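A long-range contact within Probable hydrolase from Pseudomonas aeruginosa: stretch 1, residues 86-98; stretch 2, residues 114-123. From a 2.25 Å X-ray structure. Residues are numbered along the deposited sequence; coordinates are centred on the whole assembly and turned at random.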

# COMPACT_ATOMS: atom_id res chain seq x y z
N LEU B 86 24.50 16.31 -15.61
CA LEU B 86 25.31 15.21 -15.08
C LEU B 86 25.32 14.05 -16.07
O LEU B 86 26.38 13.50 -16.40
CB LEU B 86 24.75 14.72 -13.75
CG LEU B 86 25.07 15.51 -12.49
CD1 LEU B 86 24.31 14.92 -11.32
CD2 LEU B 86 26.57 15.48 -12.24
N LEU B 87 24.14 13.67 -16.55
CA LEU B 87 24.03 12.55 -17.48
C LEU B 87 24.82 12.87 -18.74
O LEU B 87 25.58 12.04 -19.22
CB LEU B 87 22.57 12.22 -17.80
CG LEU B 87 21.74 11.64 -16.63
CD1 LEU B 87 20.33 11.29 -17.05
CD2 LEU B 87 22.40 10.42 -16.01
N ASP B 88 24.65 14.08 -19.26
CA ASP B 88 25.39 14.51 -20.45
C ASP B 88 26.89 14.38 -20.23
O ASP B 88 27.62 13.90 -21.09
CB ASP B 88 25.04 15.97 -20.81
CG ASP B 88 23.59 16.13 -21.24
OD1 ASP B 88 23.12 17.28 -21.36
OD2 ASP B 88 22.92 15.09 -21.45
N ALA B 89 27.35 14.82 -19.06
CA ALA B 89 28.78 14.81 -18.77
C ALA B 89 29.31 13.38 -18.73
O ALA B 89 30.45 13.13 -19.09
CB ALA B 89 29.08 15.52 -17.45
N LEU B 90 28.46 12.45 -18.30
CA LEU B 90 28.84 11.05 -18.23
C LEU B 90 28.62 10.35 -19.57
O LEU B 90 28.97 9.18 -19.75
CB LEU B 90 28.04 10.35 -17.14
CG LEU B 90 28.31 10.89 -15.74
CD1 LEU B 90 27.33 10.30 -14.75
CD2 LEU B 90 29.73 10.55 -15.34
N GLU B 91 28.03 11.08 -20.51
CA GLU B 91 27.68 10.52 -21.81
C GLU B 91 26.72 9.35 -21.67
O GLU B 91 26.78 8.38 -22.42
CB GLU B 91 28.93 10.11 -22.58
CG GLU B 91 29.82 11.30 -22.93
CD GLU B 91 31.13 10.90 -23.57
OE1 GLU B 91 31.74 9.91 -23.10
OE2 GLU B 91 31.55 11.57 -24.52
N VAL B 92 25.82 9.45 -20.69
CA VAL B 92 24.80 8.43 -20.51
C VAL B 92 23.49 8.87 -21.16
O VAL B 92 22.93 9.90 -20.80
CB VAL B 92 24.58 8.10 -19.02
CG1 VAL B 92 23.38 7.17 -18.85
CG2 VAL B 92 25.82 7.46 -18.43
N ARG B 93 23.02 8.08 -22.13
CA ARG B 93 21.78 8.40 -22.82
C ARG B 93 20.57 8.25 -21.89
O ARG B 93 19.60 9.00 -21.99
CB ARG B 93 21.61 7.51 -24.05
CG ARG B 93 20.36 7.82 -24.86
CD ARG B 93 20.29 9.31 -25.14
NE ARG B 93 19.04 9.71 -25.79
CZ ARG B 93 18.69 10.98 -26.00
NH1 ARG B 93 19.49 11.97 -25.62
NH2 ARG B 93 17.54 11.26 -26.60
N ARG B 94 20.64 7.29 -20.98
CA ARG B 94 19.46 6.89 -20.23
C ARG B 94 19.81 6.12 -18.96
O ARG B 94 20.72 5.29 -18.94
CB ARG B 94 18.55 6.06 -21.15
CG ARG B 94 17.22 5.69 -20.55
CD ARG B 94 16.36 4.93 -21.55
NE ARG B 94 15.15 5.68 -21.86
CZ ARG B 94 13.96 5.14 -22.10
NH1 ARG B 94 12.92 5.93 -22.36
NH2 ARG B 94 13.82 3.82 -22.07
N ALA B 95 19.07 6.40 -17.89
CA ALA B 95 19.39 5.83 -16.60
C ALA B 95 18.12 5.54 -15.82
O ALA B 95 17.07 6.12 -16.10
CB ALA B 95 20.27 6.80 -15.80
N HIS B 96 18.22 4.66 -14.83
CA HIS B 96 17.15 4.53 -13.86
C HIS B 96 17.31 5.68 -12.88
O HIS B 96 18.42 6.13 -12.64
CB HIS B 96 17.24 3.20 -13.11
CG HIS B 96 17.00 2.00 -13.97
ND1 HIS B 96 15.83 1.80 -14.66
CD2 HIS B 96 17.78 0.92 -14.23
CE1 HIS B 96 15.90 0.66 -15.33
NE2 HIS B 96 17.07 0.10 -15.08
N PHE B 97 16.20 6.13 -12.31
CA PHE B 97 16.24 7.23 -11.38
C PHE B 97 15.51 6.88 -10.10
O PHE B 97 14.36 6.47 -10.14
CB PHE B 97 15.61 8.48 -12.00
CG PHE B 97 15.77 9.74 -11.16
CD1 PHE B 97 16.84 10.60 -11.37
CD2 PHE B 97 14.86 10.05 -10.16
CE1 PHE B 97 16.99 11.73 -10.59
CE2 PHE B 97 15.00 11.18 -9.39
CZ PHE B 97 16.06 12.02 -9.60
N LEU B 98 16.19 7.05 -8.97
CA LEU B 98 15.55 6.94 -7.66
C LEU B 98 15.73 8.25 -6.88
O LEU B 98 16.86 8.65 -6.58
CB LEU B 98 16.14 5.78 -6.86
CG LEU B 98 15.91 5.75 -5.35
CD1 LEU B 98 14.46 6.05 -5.00
CD2 LEU B 98 16.31 4.40 -4.81
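Stretch 2 (114-123) APQRIERLVL

The apolar centre of this contact is a parallel pairing of strand 95-98 with strand 121-123, whose axes approach to 4.8 Å and whose directions differ by only 7°. Phe97 pairs with Leu121, and both side chains project from the same face of the sheet as those of Ala95 and Ile118. Phe97 CD2 lies 3.8 Å from Leu121 CD1, while Phe97 CB meets Ile118 CD1 at 4.0 Å, so the aromatic side chain is in contact with two branched aliphatic ones. Ala95, directly paired with Ile118, adds only a methyl group to this face. On the other face Leu98 pairs with Val122, with Leu98 CD1 3.6 Å from Val122 CG1. Such hydrophobic residues suit a buried sheet, where side chains gain by packing and the polar backbone must be satisfied by its neighbour.

That backbone is satisfied in a ladder. Val122 N donates to Phe97 O at 2.9 Å in an almost straight bond, and Phe97 N donates to Arg120 O at 3.0 Å. Further back, Glu119 N reaches Ala95 O at 2.8 Å and Ala95 N reaches Arg117 O at 3.0 Å. Between these two pairs of bonds the register shifts by one residue: Ala95 faces Ile118 but Phe97 faces Leu121, a beta bulge that places Glu119 and Arg120 against the single residue His96. The chain of stretch 2 turns a corner here, and the imidazole serves the extra backbone amide: Arg120 N donates to His96 ND1 at 2.9 Å, lying at the ring edge where the nitrogen lone pair is available.

Beyond the bulge the contact becomes polar. Arg94, extended through chi1 and chi2, runs along the backbone of stretch 2; Arg94 NE donates to Gln116 O at 3.2 Å, and one guanidinium face lies against Glu119 N and Ile118 O. A long salt bridge links Arg94 NH2 to Glu119 OE1 at 3.6 Å.

Arg117, the last residue of the 3-10 segment 115-117, folds its side chain through three successive m torsions to reach the loop and helix of stretch 1. The planar array of donors suits several acceptors at once: Arg117 NE bonds Arg93 O at 3.0 Å and Arg117 NH2 bonds Val92 O at 2.9 Å, while Arg117 NH1 and NH2 each lie 2.9 Å from Asp88 OD2, completing a salt bridge to the helix. The exposed, poorly ordered Arg93 borders this site, with Arg93 NH2 3.5 Å from Gln116 CG.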

# COMPACT_ATOMS: atom_id res chain seq x y z
N ALA B 114 11.89 15.14 -19.64
CA ALA B 114 12.97 14.44 -20.32
C ALA B 114 12.82 12.91 -20.23
O ALA B 114 13.76 12.20 -19.87
CB ALA B 114 14.31 14.88 -19.76
N PRO B 115 11.62 12.40 -20.58
CA PRO B 115 11.31 10.98 -20.40
C PRO B 115 12.32 10.09 -21.10
O PRO B 115 12.68 9.04 -20.58
CB PRO B 115 9.93 10.82 -21.05
CG PRO B 115 9.77 12.02 -21.93
CD PRO B 115 10.54 13.12 -21.28
N GLN B 116 12.79 10.52 -22.27
CA GLN B 116 13.74 9.76 -23.07
C GLN B 116 15.08 9.51 -22.35
O GLN B 116 15.88 8.69 -22.81
CB GLN B 116 13.98 10.46 -24.41
CG GLN B 116 14.87 11.70 -24.33
CD GLN B 116 14.14 12.96 -23.86
OE1 GLN B 116 12.94 12.94 -23.58
NE2 GLN B 116 14.88 14.07 -23.79
N ARG B 117 15.32 10.22 -21.25
CA ARG B 117 16.54 10.06 -20.47
C ARG B 117 16.34 9.10 -19.29
O ARG B 117 17.31 8.73 -18.61
CB ARG B 117 17.04 11.41 -19.94
CG ARG B 117 17.19 12.54 -20.98
CD ARG B 117 18.19 12.21 -22.07
NE ARG B 117 19.54 11.96 -21.55
CZ ARG B 117 20.49 12.88 -21.47
NH1 ARG B 117 20.25 14.12 -21.86
NH2 ARG B 117 21.69 12.55 -20.99
N ILE B 118 15.08 8.72 -19.04
CA ILE B 118 14.74 7.89 -17.88
C ILE B 118 14.27 6.48 -18.27
O ILE B 118 13.38 6.30 -19.11
CB ILE B 118 13.62 8.54 -17.03
CG1 ILE B 118 14.01 9.94 -16.56
CG2 ILE B 118 13.29 7.64 -15.84
CD1 ILE B 118 15.24 9.99 -15.67
N GLU B 119 14.86 5.47 -17.64
CA GLU B 119 14.42 4.08 -17.81
C GLU B 119 13.28 3.82 -16.85
O GLU B 119 12.12 4.13 -17.14
CB GLU B 119 15.57 3.10 -17.55
CG GLU B 119 16.00 2.27 -18.75
CD GLU B 119 15.00 1.18 -19.08
OE1 GLU B 119 13.82 1.50 -19.31
OE2 GLU B 119 15.41 -0.00 -19.12
N ARG B 120 13.60 3.27 -15.68
CA ARG B 120 12.59 3.06 -14.65
C ARG B 120 12.69 4.10 -13.53
O ARG B 120 13.77 4.60 -13.21
CB ARG B 120 12.66 1.64 -14.10
CG ARG B 120 12.36 0.60 -15.18
CD ARG B 120 12.28 -0.82 -14.66
NE ARG B 120 12.31 -1.77 -15.77
CZ ARG B 120 12.31 -3.10 -15.64
NH1 ARG B 120 12.34 -3.85 -16.73
NH2 ARG B 120 12.26 -3.67 -14.44
N LEU B 121 11.54 4.44 -12.95
CA LEU B 121 11.47 5.54 -12.00
C LEU B 121 10.98 5.07 -10.63
O LEU B 121 9.93 4.44 -10.51
CB LEU B 121 10.55 6.64 -12.55
CG LEU B 121 10.29 7.91 -11.75
CD1 LEU B 121 11.57 8.80 -11.67
CD2 LEU B 121 9.13 8.66 -12.40
N VAL B 122 11.77 5.36 -9.60
CA VAL B 122 11.36 5.13 -8.22
C VAL B 122 11.21 6.47 -7.49
O VAL B 122 12.07 7.35 -7.59
CB VAL B 122 12.35 4.23 -7.47
CG1 VAL B 122 11.80 3.86 -6.09
CG2 VAL B 122 12.65 2.96 -8.28
N LEU B 123 10.09 6.61 -6.79
CA LEU B 123 9.76 7.83 -6.08
C LEU B 123 9.52 7.48 -4.62
O LEU B 123 8.50 6.88 -4.28
CB LEU B 123 8.48 8.42 -6.67
CG LEU B 123 8.53 8.65 -8.18
CD1 LEU B 123 7.18 9.14 -8.70
CD2 LEU B 123 9.63 9.63 -8.53